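Local coordinates for Lactamase_B domain-containing protein (Bacillus lehensis G1, PDB 7EV5) that is a zinc-dependent metallo-beta-lactamase-fold hydrolase with dual activity, probably as a B3 beta-lactamase and a glyoxalase II, at residues 127-132 / 171-176. Residues are numbered along the deposited sequence; the frame is centred on the assembly and turned at random.
Sequences HTPGHS and LASIHN. With ZN (zinc ion), chain B.
Ser173 reaches from helix 167-178 into the backbone of the zinc-binding loop and donates its hydroxyl to Pro129 O, with OG and O 2.8 Å apart. The C=O...OG angle of 136° and a donor lying in the carbonyl plane show that a lone pair of the oxygen is used. Ser173 chi1 of -67° sets OG beside its own backbone N and anti to its carbonyl carbon, where it also lies against the proline ring, 3.6 Å from Pro129 CD. Alongside, Ser173 CB packs on Thr128, the two CB atoms 4.0 Å apart. The other side of Pro129 CD rests over the centre of the His127 ring, 3.8 Å above its plane, and His127 NE2 hydrogen-bonds Pro133 O. Thr128 OG1 hydrogen-bonds Ser137 OG.

In the αβ/βα metallo-beta-lactamase fold, this loop between strands 121-127 and 136-140 supplies a metal histidine. Two residues past the gripped carbonyl, His131 NE2 binds zinc at 2.1 Å, sharing the ion with His54 and His56; ND1 hydrogen-bonds Arg159 O, and with the metal bond this holds the ring's rotation. Within 171-176 the close packing falls to Ser173, which accounts for 68 of the 116 Å² buried; one helical turn on, Lys177 NZ hydrogen-bonds His127 O. The CB of Leu171 is directed away from the loop, and the side chain of Asn176, exposed on the helix, comes no closer than 8.4 Å, from CB to His127 O.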
loop_
_atom_site.group_PDB
_atom_site.type_symbol
_atom_site.label_atom_id
_atom_site.label_comp_id
_atom_site.label_asym_id
_atom_site.label_seq_id
_atom_site.Cartn_x
_atom_site.Cartn_y
_atom_site.Cartn_z
ATOM N N HIS A 127 -8.521 -8.706 -0.667
ATOM C CA HIS A 127 -7.653 -9.181 0.400
ATOM C C HIS A 127 -6.616 -10.092 -0.251
ATOM O O HIS A 127 -6.966 -11.133 -0.815
ATOM C CB HIS A 127 -8.469 -9.889 1.487
ATOM C CG HIS A 127 -7.656 -10.301 2.678
ATOM N ND1 HIS A 127 -7.898 -11.467 3.374
ATOM C CD2 HIS A 127 -6.595 -9.717 3.286
ATOM C CE1 HIS A 127 -7.027 -11.578 4.363
ATOM N NE2 HIS A 127 -6.223 -10.530 4.330
ATOM N N THR A 128 -5.342 -9.679 -0.226
ATOM C CA THR A 128 -4.283 -10.320 -1.009
ATOM C C THR A 128 -3.112 -10.692 -0.110
ATOM O O THR A 128 -2.000 -10.153 -0.253
ATOM C CB THR A 128 -3.813 -9.424 -2.159
ATOM O OG1 THR A 128 -3.482 -8.122 -1.663
ATOM C CG2 THR A 128 -4.903 -9.276 -3.208
ATOM N N PRO A 129 -3.324 -11.633 0.817
ATOM C CA PRO A 129 -2.253 -12.045 1.740
ATOM C C PRO A 129 -1.180 -12.911 1.099
ATOM O O PRO A 129 -1.273 -13.302 -0.069
ATOM C CB PRO A 129 -3.017 -12.827 2.818
ATOM C CG PRO A 129 -4.175 -13.434 2.046
ATOM C CD PRO A 129 -4.598 -12.311 1.128
ATOM N N GLY A 130 -0.150 -13.232 1.879
ATOM C CA GLY A 130 0.968 -14.026 1.410
ATOM C C GLY A 130 2.285 -13.381 1.777
ATOM O O GLY A 130 3.175 -14.032 2.329
ATOM N N HIS A 131 2.430 -12.094 1.443
ATOM C CA HIS A 131 3.538 -11.303 1.964
ATOM C C HIS A 131 3.265 -10.870 3.407
ATOM O O HIS A 131 4.184 -10.829 4.235
ATOM C CB HIS A 131 3.785 -10.107 1.035
ATOM C CG HIS A 131 4.716 -9.070 1.587
ATOM N ND1 HIS A 131 6.090 -9.191 1.557
ATOM C CD2 HIS A 131 4.460 -7.867 2.148
ATOM C CE1 HIS A 131 6.640 -8.113 2.086
ATOM N NE2 HIS A 131 5.672 -7.291 2.461
ATOM N N SER A 132 2.010 -10.571 3.734
ATOM C CA SER A 132 1.617 -10.284 5.106
ATOM C C SER A 132 0.137 -10.612 5.232
ATOM O O SER A 132 -0.587 -10.595 4.224
ATOM C CB SER A 132 1.902 -8.821 5.501
ATOM O OG SER A 132 1.008 -7.913 4.877
ATOM N N LEU A 171 0.979 -16.816 -4.057
ATOM C CA LEU A 171 0.750 -17.184 -5.451
ATOM C C LEU A 171 -0.735 -17.274 -5.773
ATOM O O LEU A 171 -1.158 -16.915 -6.879
ATOM C CB LEU A 171 1.467 -18.489 -5.787
ATOM C CG LEU A 171 2.959 -18.304 -6.048
ATOM C CD1 LEU A 171 3.622 -19.629 -6.220
ATOM C CD2 LEU A 171 3.195 -17.421 -7.270
ATOM N N ALA A 172 -1.543 -17.747 -4.827
ATOM C CA ALA A 172 -2.985 -17.741 -5.032
ATOM C C ALA A 172 -3.529 -16.323 -5.123
ATOM O O ALA A 172 -4.377 -16.037 -5.970
ATOM C CB ALA A 172 -3.681 -18.523 -3.924
ATOM N N SER A 173 -3.086 -15.426 -4.235
ATOM C CA SER A 173 -3.500 -14.029 -4.363
ATOM C C SER A 173 -3.188 -13.482 -5.747
ATOM O O SER A 173 -4.028 -12.815 -6.364
ATOM C CB SER A 173 -2.839 -13.145 -3.298
ATOM O OG SER A 173 -3.315 -13.474 -2.014
ATOM N N ILE A 174 -1.990 -13.764 -6.254
ATOM C CA ILE A 174 -1.589 -13.239 -7.554
ATOM C C ILE A 174 -2.449 -13.827 -8.667
ATOM O O ILE A 174 -3.052 -13.097 -9.458
ATOM C CB ILE A 174 -0.087 -13.466 -7.789
ATOM C CG1 ILE A 174 0.725 -12.594 -6.832
ATOM C CG2 ILE A 174 0.285 -13.156 -9.240
ATOM C CD1 ILE A 174 2.200 -12.915 -6.818
ATOM N N HIS A 175 -2.523 -15.156 -8.745
ATOM C CA HIS A 175 -3.235 -15.780 -9.855
ATOM C C HIS A 175 -4.743 -15.577 -9.763
ATOM O O HIS A 175 -5.402 -15.371 -10.790
ATOM C CB HIS A 175 -2.903 -17.267 -9.912
ATOM C CG HIS A 175 -1.530 -17.552 -10.426
ATOM N ND1 HIS A 175 -1.128 -17.210 -11.701
ATOM C CD2 HIS A 175 -0.459 -18.133 -9.839
ATOM C CE1 HIS A 175 0.126 -17.579 -11.878
ATOM N NE2 HIS A 175 0.555 -18.149 -10.767
ATOM N N ASN A 176 -5.312 -15.648 -8.555
ATOM C CA ASN A 176 -6.763 -15.666 -8.410
ATOM C C ASN A 176 -7.380 -14.287 -8.244
ATOM O O ASN A 176 -8.563 -14.117 -8.561
ATOM C CB ASN A 176 -7.194 -16.554 -7.236
ATOM C CG ASN A 176 -6.739 -17.994 -7.391
ATOM O OD1 ASN A 176 -6.479 -18.459 -8.496
ATOM N ND2 ASN A 176 -6.609 -18.696 -6.265
HETATM ZN ZN ZN B . 5.919 -5.408 3.261
HETATM O O HOH W 1 7.435 -4.206 3.174
#